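Local coordinates for protein L-serine ammonia-lyase (PDB 5C3U) that is a pyridoxal-phosphate-dependent enzyme of the fold type II class, holding pyridoxal-5'-phosphate within its alpha/beta framework, at residues A[187-192]-A[249-254]; A[24-29]-A[35-40]; A[44-47]-A[53-56]; A[58-63]-A[71-76]; A[254-259]-A[295-300]. All coordinates share one frame; numbering follows the deposited sequence.

Interaction 1: residues A[187-192]-A[249-254]; sequences GVIMGL and LNHPVV
I189, in the middle of the helical segment 187-192, and H251, in the loop that leads from helix 242-250 into strand 253-258, lie closest in backbone, with their CA atoms 7.2 Å apart. That spacing leaves room for one layer of side chains, and I189, L192, H251 and V253 fill it. The two branches of I189 divide the work. Its CG2 lies 3.8 Å from H251 CB and leans on the CG end of the imidazole, the two side chains sliding past each other in opposite directions. Its other branch reaches on so that CD1 meets V253 CG2 at 3.7 Å, crossing it at about a right angle. H251 places CG opposite its own backbone N (chi1 -178°), which carries the ring toward the next helical turn. There L192 CD1 sits 3.7 Å from H251 NE2 and nearly as close to CE1. P252 CD packs over one ring face, 3.3 Å above its plane. V188, L192 and H251 also touch V202 of strand 202-207, whose backbone hydrogen-bonds to those of P252 and V254. The contact itself is apolar, and the imidazole within it finds a polar partner outside: H251 NE2 hydrogen-bonds to V200 O. This bond probably fixes the ring rotation, while I189 CG2 packs at the CB-CG end and L192 CD1 against the NE2-CE1 side, both obliquely.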
# COMPACT_ATOMS: atom_id res chain seq x y z
N GLY A 187 6.63 -5.47 6.26
CA GLY A 187 7.85 -5.48 5.47
C GLY A 187 8.78 -4.32 5.80
O GLY A 187 10.00 -4.48 5.88
N VAL A 188 8.21 -3.14 6.01
CA VAL A 188 9.03 -1.97 6.37
C VAL A 188 9.77 -2.21 7.70
O VAL A 188 11.00 -2.08 7.78
CB VAL A 188 8.19 -0.68 6.37
CG1 VAL A 188 8.99 0.50 6.90
CG2 VAL A 188 7.74 -0.37 4.94
N ILE A 189 9.03 -2.61 8.72
CA ILE A 189 9.64 -2.84 10.02
C ILE A 189 10.70 -3.96 9.93
O ILE A 189 11.82 -3.82 10.44
CB ILE A 189 8.59 -3.18 11.08
CG1 ILE A 189 7.70 -1.96 11.34
CG2 ILE A 189 9.27 -3.62 12.37
CD1 ILE A 189 6.43 -2.33 12.08
N MET A 190 10.35 -5.06 9.27
CA MET A 190 11.31 -6.16 9.09
C MET A 190 12.55 -5.75 8.31
O MET A 190 13.67 -6.11 8.69
CB MET A 190 10.63 -7.38 8.47
CG MET A 190 9.68 -8.08 9.43
SD MET A 190 8.58 -9.29 8.66
CE MET A 190 8.70 -10.57 9.91
N GLY A 191 12.36 -5.01 7.22
CA GLY A 191 13.47 -4.41 6.48
C GLY A 191 14.36 -3.51 7.32
O GLY A 191 15.59 -3.55 7.19
N LEU A 192 13.74 -2.71 8.20
CA LEU A 192 14.49 -1.79 9.06
C LEU A 192 15.35 -2.55 10.07
O LEU A 192 16.50 -2.18 10.34
CB LEU A 192 13.55 -0.81 9.78
CG LEU A 192 12.89 0.27 8.91
CD1 LEU A 192 11.87 1.04 9.74
CD2 LEU A 192 13.90 1.23 8.33
N LEU A 249 5.05 -3.75 19.07
CA LEU A 249 5.56 -3.79 20.46
C LEU A 249 7.09 -3.69 20.54
O LEU A 249 7.62 -3.25 21.55
CB LEU A 249 5.09 -5.05 21.20
CG LEU A 249 3.61 -5.44 21.31
CD1 LEU A 249 3.49 -6.84 21.90
CD2 LEU A 249 2.80 -4.43 22.12
N ASN A 250 7.78 -4.08 19.47
CA ASN A 250 9.25 -4.18 19.47
C ASN A 250 9.99 -3.18 18.57
O ASN A 250 11.22 -3.26 18.43
CB ASN A 250 9.65 -5.60 19.09
CG ASN A 250 8.98 -6.64 19.96
OD1 ASN A 250 9.14 -6.64 21.18
ND2 ASN A 250 8.21 -7.53 19.33
N HIS A 251 9.26 -2.25 17.97
CA HIS A 251 9.84 -1.25 17.09
C HIS A 251 9.06 0.02 17.28
O HIS A 251 7.86 -0.05 17.56
CB HIS A 251 9.80 -1.72 15.63
CG HIS A 251 10.44 -0.75 14.66
ND1 HIS A 251 11.73 -0.87 14.24
CD2 HIS A 251 9.94 0.41 14.04
CE1 HIS A 251 12.02 0.16 13.42
NE2 HIS A 251 10.93 0.94 13.30
N PRO A 252 9.71 1.19 17.16
CA PRO A 252 8.99 2.46 17.30
C PRO A 252 8.00 2.70 16.16
O PRO A 252 8.42 2.94 15.02
CB PRO A 252 10.10 3.52 17.28
CG PRO A 252 11.27 2.85 16.64
CD PRO A 252 11.16 1.40 17.05
N VAL A 253 6.72 2.59 16.46
CA VAL A 253 5.68 2.81 15.45
C VAL A 253 4.69 3.81 16.02
O VAL A 253 4.26 3.69 17.17
CB VAL A 253 4.95 1.51 15.05
CG1 VAL A 253 3.78 1.81 14.10
CG2 VAL A 253 5.91 0.52 14.39
N VAL A 254 4.35 4.82 15.22
CA VAL A 254 3.37 5.82 15.64
C VAL A 254 2.11 5.66 14.77
O VAL A 254 2.16 5.99 13.58
CB VAL A 254 3.93 7.25 15.50
CG1 VAL A 254 2.89 8.30 15.91
CG2 VAL A 254 5.21 7.43 16.30

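Interaction 2: residues A[24-29]-A[35-40]; sequences LLHAPN and ECNVFL
N37 opens the contact through its amide oxygen, OD1, which receives a weak hydrogen bond from H26 NE2 at 3.4 Å. The oxygen lies at the edge of the imidazole, near its plane, while the amide plane is turned 45° from the ring. H26 reaches that far because its CG stands opposite the backbone N (chi1 -172°). V38 follows, and its carbonyl O accepts the backbone hydrogen bond of A27 N at 2.9 Å; its CG1 lies against A27 CB. A27 is also the N-cap residue of helix 28-34, so this bond holds the strand just where the chain turns into the helix. The pattern is that of an antiparallel strand pair at the margin of the mixed six-stranded sheet: 24-26 is an outermost strand, and 37-42 bonds on its other flank to strand 306-311. F39 and H26 form a non-hydrogen-bonded pair with CA atoms 4.6 Å apart. H26 CD2 stands over one face of the F39 ring, displaced toward the rim, but the ring planes meet at 56°, an oblique pairing. The isobutyl group of L24 lies against the CB end of F39, with L24 CD1 3.7 Å from F39 CB. L40 closes the segment as the hydrogen-bonded partner of L25, with L25 N to L40 O at 2.8 Å and L40 N to L25 O at 2.7 Å. Its side chain goes to the face opposite F39, where L40 CD1 meets A27 CB at 4.1 Å beside F270 and F274 of helix 260-274.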
# COMPACT_ATOMS: atom_id res chain seq x y z
N LEU A 24 13.70 7.56 -5.69
CA LEU A 24 13.48 8.31 -4.45
C LEU A 24 13.62 9.79 -4.79
O LEU A 24 14.73 10.30 -4.94
CB LEU A 24 14.46 7.88 -3.35
CG LEU A 24 14.27 8.53 -1.98
CD1 LEU A 24 13.01 8.04 -1.27
CD2 LEU A 24 15.48 8.33 -1.08
N LEU A 25 12.49 10.47 -4.95
CA LEU A 25 12.47 11.87 -5.39
C LEU A 25 12.51 12.87 -4.25
O LEU A 25 11.84 12.72 -3.23
CB LEU A 25 11.28 12.14 -6.30
CG LEU A 25 11.13 11.34 -7.61
CD1 LEU A 25 9.82 11.70 -8.28
CD2 LEU A 25 12.30 11.54 -8.58
N HIS A 26 13.33 13.90 -4.41
CA HIS A 26 13.34 15.00 -3.47
C HIS A 26 12.16 15.89 -3.76
O HIS A 26 11.82 16.14 -4.93
CB HIS A 26 14.65 15.77 -3.60
CG HIS A 26 14.85 16.83 -2.56
ND1 HIS A 26 14.98 18.14 -2.86
CD2 HIS A 26 14.93 16.74 -1.16
CE1 HIS A 26 15.14 18.85 -1.72
NE2 HIS A 26 15.11 17.99 -0.68
N ALA A 27 11.50 16.35 -2.70
CA ALA A 27 10.36 17.25 -2.83
C ALA A 27 10.75 18.67 -2.38
O ALA A 27 10.61 19.01 -1.21
CB ALA A 27 9.20 16.72 -1.99
N PRO A 28 11.25 19.52 -3.31
CA PRO A 28 11.85 20.77 -2.81
C PRO A 28 10.90 21.81 -2.23
O PRO A 28 11.28 22.52 -1.29
CB PRO A 28 12.59 21.33 -4.04
CG PRO A 28 11.95 20.68 -5.22
CD PRO A 28 11.41 19.35 -4.77
N ASN A 29 9.68 21.90 -2.74
CA ASN A 29 8.72 22.89 -2.22
C ASN A 29 8.29 22.49 -0.82
O ASN A 29 8.16 23.33 0.08
CB ASN A 29 7.51 23.05 -3.15
CG ASN A 29 7.89 23.61 -4.52
OD1 ASN A 29 8.72 24.52 -4.63
ND2 ASN A 29 7.27 23.08 -5.56
N GLU A 35 10.80 22.85 6.55
CA GLU A 35 12.12 23.03 7.17
C GLU A 35 12.72 21.67 7.52
O GLU A 35 13.27 21.46 8.61
CB GLU A 35 12.03 23.95 8.40
N CYS A 36 12.59 20.74 6.57
CA CYS A 36 13.02 19.36 6.73
C CYS A 36 13.08 18.71 5.36
O CYS A 36 12.20 18.96 4.55
CB CYS A 36 12.01 18.62 7.59
SG CYS A 36 12.44 16.89 7.82
N ASN A 37 14.08 17.88 5.10
CA ASN A 37 14.18 17.21 3.80
C ASN A 37 13.13 16.12 3.61
O ASN A 37 13.09 15.16 4.37
CB ASN A 37 15.55 16.59 3.61
CG ASN A 37 16.62 17.62 3.38
OD1 ASN A 37 16.71 18.21 2.30
ND2 ASN A 37 17.45 17.83 4.38
N VAL A 38 12.31 16.28 2.58
CA VAL A 38 11.25 15.32 2.27
C VAL A 38 11.62 14.56 1.01
O VAL A 38 11.88 15.16 -0.05
CB VAL A 38 9.88 16.04 2.11
CG1 VAL A 38 8.78 15.07 1.68
CG2 VAL A 38 9.51 16.73 3.42
N PHE A 39 11.66 13.22 1.14
CA PHE A 39 11.92 12.34 0.02
C PHE A 39 10.69 11.48 -0.24
O PHE A 39 10.03 11.04 0.71
CB PHE A 39 13.10 11.44 0.30
CG PHE A 39 14.41 12.17 0.40
CD1 PHE A 39 14.90 12.59 1.63
CD2 PHE A 39 15.15 12.43 -0.75
CE1 PHE A 39 16.11 13.26 1.71
CE2 PHE A 39 16.37 13.09 -0.68
CZ PHE A 39 16.84 13.51 0.56
N LEU A 40 10.41 11.24 -1.50
CA LEU A 40 9.23 10.48 -1.89
C LEU A 40 9.66 9.20 -2.59
O LEU A 40 10.33 9.25 -3.62
CB LEU A 40 8.35 11.32 -2.81
CG LEU A 40 7.95 12.71 -2.29
CD1 LEU A 40 7.21 13.47 -3.37
CD2 LEU A 40 7.13 12.61 -1.01

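Interaction 3: residues A[44-47]-A[53-56]; sequences NIQP and MRGI
Apolar contacts join P47 and Q46 of the loop 44-47 to M53 in the first turn of helix 52-67. The pyrrolidine ring of P47 lies across the methionine at about a right angle, with P47 CB 3.9 Å from M53 CG. Q46 CB meets M53 CB at 3.8 Å, the aliphatic parts crossing at a slant. Y87 of helix 79-92 touches both P47 and M53. The loop, which follows strand 37-42, is thus folded back on the start of the helix, with the M53 side chain about 10 Å from the bound pyridoxal-5'-phosphate.

The closest approach sets a carbonyl oxygen against apolar atoms: P47 O lies 3.0 Å from M53 CG and 3.2 Å from M53 SD, close packing and not a hydrogen bond. The chi1 of M53, -145°, lies off the staggered positions, in keeping with a tight fit.

Two donors meet without bonding where the amide of Q46 stands over the guanidinium of R54. Q46 NE2 is 3.0 Å above one face, toward the rim, and is 3.4 Å from both R54 NE and R54 NH1. The planes are 85° apart. The chain of Q46 folds at chi2 (-68°), whereas R54, extended from CG to NE, lays its guanidinium beneath the amide.

E43 OE1 takes a hydrogen bond from Q46 NE2 and a salt bridge from R54 NE. R54 NH2 is bridged to E162, and Q46 OE1 accepts from V20 N. Two carboxylates therefore probably compensate the buried charge, and the shared E43 probably offsets the closeness of the donors.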
# COMPACT_ATOMS: atom_id res chain seq x y z
N ASN A 44 4.42 4.08 -7.53
CA ASN A 44 3.51 4.16 -8.68
C ASN A 44 4.20 3.74 -9.97
O ASN A 44 3.54 3.48 -10.97
CB ASN A 44 2.91 5.57 -8.82
CG ASN A 44 3.97 6.66 -8.87
OD1 ASN A 44 4.96 6.62 -8.14
ND2 ASN A 44 3.77 7.65 -9.74
N ILE A 45 5.53 3.67 -9.93
CA ILE A 45 6.36 3.28 -11.08
C ILE A 45 6.48 1.74 -11.24
O ILE A 45 6.92 1.24 -12.28
CB ILE A 45 7.77 3.92 -10.98
CG1 ILE A 45 7.67 5.45 -11.00
CG2 ILE A 45 8.69 3.46 -12.12
CD1 ILE A 45 6.97 6.00 -12.22
N GLN A 46 6.08 1.00 -10.22
CA GLN A 46 6.09 -0.47 -10.29
C GLN A 46 5.23 -0.97 -11.43
O GLN A 46 4.20 -0.35 -11.75
CB GLN A 46 5.55 -1.07 -8.99
CG GLN A 46 6.44 -0.88 -7.78
CD GLN A 46 7.74 -1.67 -7.84
OE1 GLN A 46 7.98 -2.44 -8.76
NE2 GLN A 46 8.58 -1.47 -6.85
N PRO A 47 5.62 -2.11 -12.05
CA PRO A 47 4.68 -2.77 -12.93
C PRO A 47 3.38 -2.99 -12.17
O PRO A 47 3.39 -3.27 -10.96
CB PRO A 47 5.34 -4.13 -13.22
CG PRO A 47 6.77 -3.96 -12.92
CD PRO A 47 6.92 -2.82 -11.96
N MET A 53 3.21 -4.78 -6.22
CA MET A 53 4.16 -5.53 -7.03
C MET A 53 5.31 -6.16 -6.20
O MET A 53 5.77 -7.27 -6.51
CB MET A 53 4.71 -4.64 -8.14
CG MET A 53 5.00 -5.30 -9.47
SD MET A 53 3.71 -6.38 -10.13
CE MET A 53 4.67 -7.77 -9.70
N ARG A 54 5.74 -5.51 -5.11
CA ARG A 54 6.81 -6.08 -4.27
C ARG A 54 6.30 -7.30 -3.51
O ARG A 54 6.83 -8.42 -3.68
CB ARG A 54 7.36 -5.05 -3.26
CG ARG A 54 8.03 -3.85 -3.92
CD ARG A 54 8.60 -2.90 -2.87
NE ARG A 54 9.15 -1.71 -3.51
CZ ARG A 54 10.42 -1.58 -3.88
NH1 ARG A 54 10.80 -0.45 -4.45
NH2 ARG A 54 11.31 -2.56 -3.67
N GLY A 55 5.31 -7.09 -2.63
CA GLY A 55 4.78 -8.17 -1.80
C GLY A 55 4.14 -9.27 -2.62
O GLY A 55 4.44 -10.47 -2.44
N ILE A 56 3.23 -8.86 -3.53
CA ILE A 56 2.45 -9.82 -4.31
C ILE A 56 3.34 -10.54 -5.31
O ILE A 56 3.21 -11.76 -5.50
CB ILE A 56 1.21 -9.18 -4.96
CG1 ILE A 56 0.34 -8.50 -3.89
CG2 ILE A 56 0.42 -10.19 -5.81
CD1 ILE A 56 -0.13 -9.43 -2.79

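Interaction 4: residues A[58-63]-A[71-76]; sequences AFCYQA and IQFVCG
C60 of helix 52-67 and F73 of strand 72-75 make the tight part of this contact. The cysteine sulfur lies over one face of the phenyl ring, C60 SG being 4.0 Å from the F73 centroid and only 14° off the ring normal, a cysteine sulfur-aromatic contact. C60 CB reaches the tip of the same ring, 3.6 Å from F73 CZ, and C60 O comes to 3.4 Å from that carbon. The helix thus meets the far end of the phenylalanine with backbone and side chain together. C60 holds its sulfur opposite its own carbonyl carbon (chi1 -70°), which turns SG in over the ring. On the opposite face lies I71 CD1, 3.8 Å above the plane and displaced toward the rim, so the phenyl is sandwiched between a sulfur and a methyl group.

Helix 52-67 leads through a short connection into strand 72-75, an inner strand of the parallel four-stranded sheet, and the contact packs this helix on the sheet in the layered alpha/beta manner. F73 bridges the layers and also touches V85 of helix 79-92, whose C88 lies against C60.

Toward the A63 end of 58-63 the ring is met at its edge, near its plane, with A63 CB 3.6 Å from F73 CE1. The loose part is A63 against I71, where A63 CB and I71 CD1 are 4.4 Å apart. A63 is partly exposed, so this end of the contact lies nearer solvent than the buried C60, I71 and F73, while I71 and F73 continue onto I142 of strand 141-143.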
# COMPACT_ATOMS: atom_id res chain seq x y z
N ALA A 58 6.48 -11.30 -4.85
CA ALA A 58 7.24 -12.30 -4.11
C ALA A 58 6.41 -13.56 -3.85
O ALA A 58 6.93 -14.68 -3.97
CB ALA A 58 7.71 -11.72 -2.79
N PHE A 59 5.15 -13.36 -3.45
CA PHE A 59 4.23 -14.47 -3.18
C PHE A 59 4.02 -15.29 -4.46
O PHE A 59 4.15 -16.53 -4.45
CB PHE A 59 2.90 -13.92 -2.66
CG PHE A 59 1.88 -14.99 -2.35
CD1 PHE A 59 1.72 -15.47 -1.05
CD2 PHE A 59 1.07 -15.49 -3.35
CE1 PHE A 59 0.75 -16.44 -0.78
CE2 PHE A 59 0.11 -16.47 -3.09
CZ PHE A 59 -0.04 -16.94 -1.79
N CYS A 60 3.70 -14.59 -5.55
CA CYS A 60 3.40 -15.28 -6.82
C CYS A 60 4.59 -16.04 -7.39
O CYS A 60 4.44 -17.20 -7.85
CB CYS A 60 2.84 -14.31 -7.84
SG CYS A 60 1.18 -13.75 -7.42
N TYR A 61 5.76 -15.40 -7.35
CA TYR A 61 7.02 -16.00 -7.81
C TYR A 61 7.32 -17.29 -7.05
O TYR A 61 7.58 -18.32 -7.67
CB TYR A 61 8.18 -15.00 -7.68
CG TYR A 61 9.44 -15.45 -8.39
CD1 TYR A 61 10.42 -16.20 -7.73
CD2 TYR A 61 9.62 -15.19 -9.74
CE1 TYR A 61 11.55 -16.66 -8.40
CE2 TYR A 61 10.75 -15.63 -10.42
CZ TYR A 61 11.71 -16.35 -9.75
OH TYR A 61 12.83 -16.76 -10.44
N GLN A 62 7.25 -17.24 -5.72
CA GLN A 62 7.47 -18.39 -4.89
C GLN A 62 6.43 -19.49 -5.10
O GLN A 62 6.77 -20.69 -5.10
CB GLN A 62 7.56 -17.99 -3.40
CG GLN A 62 8.05 -19.11 -2.49
CD GLN A 62 9.34 -19.77 -2.98
OE1 GLN A 62 10.35 -19.11 -3.18
NE2 GLN A 62 9.30 -21.08 -3.15
N ALA A 63 5.16 -19.10 -5.29
CA ALA A 63 4.13 -20.09 -5.55
C ALA A 63 4.46 -20.91 -6.79
O ALA A 63 4.30 -22.14 -6.79
CB ALA A 63 2.76 -19.44 -5.71
N ILE A 71 -0.89 -24.23 -11.86
CA ILE A 71 -1.75 -23.68 -10.82
C ILE A 71 -2.65 -22.59 -11.39
O ILE A 71 -2.48 -22.15 -12.54
CB ILE A 71 -0.92 -23.09 -9.67
CG1 ILE A 71 0.08 -22.04 -10.21
CG2 ILE A 71 -0.24 -24.21 -8.90
CD1 ILE A 71 0.71 -21.17 -9.14
N GLN A 72 -3.63 -22.18 -10.60
CA GLN A 72 -4.42 -21.00 -10.93
C GLN A 72 -4.24 -20.05 -9.77
O GLN A 72 -4.36 -20.47 -8.62
CB GLN A 72 -5.91 -21.34 -11.06
CG GLN A 72 -6.25 -22.36 -12.13
CD GLN A 72 -6.25 -23.78 -11.59
OE1 GLN A 72 -6.71 -24.03 -10.48
NE2 GLN A 72 -5.71 -24.72 -12.37
N PHE A 73 -3.93 -18.78 -10.05
CA PHE A 73 -3.98 -17.81 -8.96
C PHE A 73 -5.41 -17.30 -8.87
O PHE A 73 -6.04 -17.08 -9.88
CB PHE A 73 -3.04 -16.63 -9.21
CG PHE A 73 -1.58 -16.94 -9.01
CD1 PHE A 73 -1.09 -17.32 -7.76
CD2 PHE A 73 -0.68 -16.77 -10.04
CE1 PHE A 73 0.26 -17.57 -7.57
CE2 PHE A 73 0.68 -17.02 -9.86
CZ PHE A 73 1.15 -17.43 -8.62
N VAL A 74 -5.93 -17.12 -7.66
CA VAL A 74 -7.29 -16.63 -7.48
C VAL A 74 -7.19 -15.41 -6.57
O VAL A 74 -6.50 -15.45 -5.54
CB VAL A 74 -8.19 -17.72 -6.82
CG1 VAL A 74 -9.61 -17.19 -6.60
CG2 VAL A 74 -8.21 -18.99 -7.69
N CYS A 75 -7.86 -14.33 -6.94
CA CYS A 75 -7.79 -13.13 -6.12
C CYS A 75 -9.00 -12.24 -6.27
O CYS A 75 -9.43 -11.98 -7.39
CB CYS A 75 -6.51 -12.34 -6.44
SG CYS A 75 -6.14 -11.05 -5.24
N GLY A 76 -9.53 -11.79 -5.14
CA GLY A 76 -10.54 -10.72 -5.10
C GLY A 76 -10.21 -9.63 -4.07
O GLY A 76 -11.08 -8.82 -3.72

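Interaction 5: residues A[254-259]-A[295-300]; sequences VPFAVS and RDILPS
I297 and F256 meet by a methyl group set on an aromatic face, and the isoleucine can be followed outward from the end of helix 293-297. Its CB points toward strand 253-258, and there the chain forks. The short branch, CG2, slides past V254 in the opposite direction and comes to 4.1 Å from V254 CG1, the looser of the two contacts. The long branch begins at CG1, set opposite the carbonyl carbon (chi1 -63°), and passes 3.9 Å from F256 CE1. A nearly straight second torsion, chi2 164°, then carries the terminal CD1 on over the phenyl ring. I297 CD1 ends 3.7 Å from the F256 centroid and 14° off the normal, squarely above the centre: a CH-pi contact. The nearest ring atom is F256 CD1, 3.6 Å from I297 CD1, but CE1 and CG are almost as close, so the methyl is spread over the ring and not set against one bond. The ring touches L288 of helix 280-290 as well, and the backbone of F256 bonds to A204 and E206 of strand 202-207. The three touching residues are all partly exposed, placing the contact near the surface. It is an arrangement of alpha/beta folds: an edge strand of the mixed sheet, 253-258, takes apolar cover from the last turn of a short helix.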
# COMPACT_ATOMS: atom_id res chain seq x y z
N VAL A 254 4.35 4.82 15.22
CA VAL A 254 3.37 5.82 15.64
C VAL A 254 2.11 5.66 14.77
O VAL A 254 2.16 5.99 13.58
CB VAL A 254 3.93 7.25 15.50
CG1 VAL A 254 2.89 8.30 15.91
CG2 VAL A 254 5.21 7.43 16.30
N PRO A 255 1.01 5.11 15.33
CA PRO A 255 -0.22 5.04 14.56
C PRO A 255 -0.83 6.44 14.48
O PRO A 255 -0.86 7.18 15.48
CB PRO A 255 -1.12 4.12 15.40
CG PRO A 255 -0.23 3.50 16.43
CD PRO A 255 0.83 4.53 16.68
N PHE A 256 -1.25 6.83 13.29
CA PHE A 256 -1.87 8.13 13.11
C PHE A 256 -3.03 8.01 12.12
O PHE A 256 -2.98 7.21 11.19
CB PHE A 256 -0.83 9.14 12.63
CG PHE A 256 -1.22 10.57 12.86
CD1 PHE A 256 -1.06 11.16 14.11
CD2 PHE A 256 -1.76 11.32 11.83
CE1 PHE A 256 -1.42 12.48 14.33
CE2 PHE A 256 -2.13 12.65 12.03
CZ PHE A 256 -1.97 13.23 13.28
N ALA A 257 -4.09 8.77 12.34
CA ALA A 257 -5.23 8.72 11.43
C ALA A 257 -5.55 10.10 10.90
O ALA A 257 -5.51 11.06 11.66
CB ALA A 257 -6.44 8.13 12.13
N VAL A 258 -5.81 10.19 9.60
CA VAL A 258 -6.23 11.43 8.94
C VAL A 258 -7.65 11.28 8.35
O VAL A 258 -8.16 10.17 8.20
CB VAL A 258 -5.24 11.84 7.82
CG1 VAL A 258 -3.80 11.92 8.34
CG2 VAL A 258 -5.33 10.89 6.62
N SER A 259 -8.30 12.40 8.03
CA SER A 259 -9.65 12.34 7.47
C SER A 259 -9.60 12.08 5.95
O SER A 259 -8.56 12.27 5.32
CB SER A 259 -10.37 13.67 7.68
OG SER A 259 -9.66 14.71 7.01
N ARG A 295 5.17 17.74 11.70
CA ARG A 295 5.90 18.55 12.68
C ARG A 295 5.34 18.42 14.11
O ARG A 295 6.08 18.56 15.08
CB ARG A 295 5.96 20.01 12.25
CG ARG A 295 6.82 20.26 11.02
CD ARG A 295 7.48 21.64 11.07
NE ARG A 295 8.44 21.70 12.17
CZ ARG A 295 9.75 21.55 12.06
NH1 ARG A 295 10.51 21.61 13.14
NH2 ARG A 295 10.31 21.35 10.87
N ASP A 296 4.04 18.17 14.22
CA ASP A 296 3.40 17.94 15.53
C ASP A 296 3.74 16.54 16.08
O ASP A 296 3.85 16.35 17.29
CB ASP A 296 1.88 18.13 15.43
N ILE A 297 3.93 15.58 15.18
CA ILE A 297 4.31 14.22 15.54
C ILE A 297 5.80 14.14 15.90
O ILE A 297 6.18 13.48 16.87
CB ILE A 297 3.97 13.22 14.41
CG1 ILE A 297 2.45 13.19 14.18
CG2 ILE A 297 4.50 11.83 14.72
CD1 ILE A 297 2.01 12.56 12.87
N LEU A 298 6.64 14.81 15.11
CA LEU A 298 8.08 14.81 15.36
C LEU A 298 8.58 16.25 15.51
O LEU A 298 9.01 16.87 14.53
CB LEU A 298 8.83 14.10 14.23
CG LEU A 298 8.46 12.65 13.89
CD1 LEU A 298 9.10 12.27 12.57
CD2 LEU A 298 8.89 11.68 14.98
N PRO A 299 8.53 16.80 16.74
CA PRO A 299 8.86 18.23 16.90
C PRO A 299 10.34 18.57 16.67
O PRO A 299 10.67 19.74 16.49
CB PRO A 299 8.44 18.52 18.35
CG PRO A 299 7.50 17.42 18.72
CD PRO A 299 8.04 16.22 18.00
N SER A 300 11.20 17.55 16.64
CA SER A 300 12.65 17.74 16.46
C SER A 300 13.09 17.98 15.02
O SER A 300 14.26 18.30 14.79
CB SER A 300 13.42 16.53 17.00
OG SER A 300 13.28 16.41 18.41

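How the interactions relate
Along the chain the contacts follow in the order 2, 3, 4, 1, 5. Interactions 1, 2 and 5 belong to the mixed sheet: interaction 2 lies at its 24-26 margin, while interactions 1 and 5 share V254 on the edge strand 253-258 and have centres about 16 Å apart. Interactions 2 and 5 touch, E35 O being 3.7 Å from R295 NH2. Interaction 4 sits on the parallel sheet, its centre about 36 Å from those of both 2 and 5. Interaction 3 lies between, about 14 Å from interaction 4 by centres and on the same helix 52-67. The contacts thus fall in both sheet layers of this alpha/beta enzyme, with interaction 3 near the bound pyridoxal-5'-phosphate.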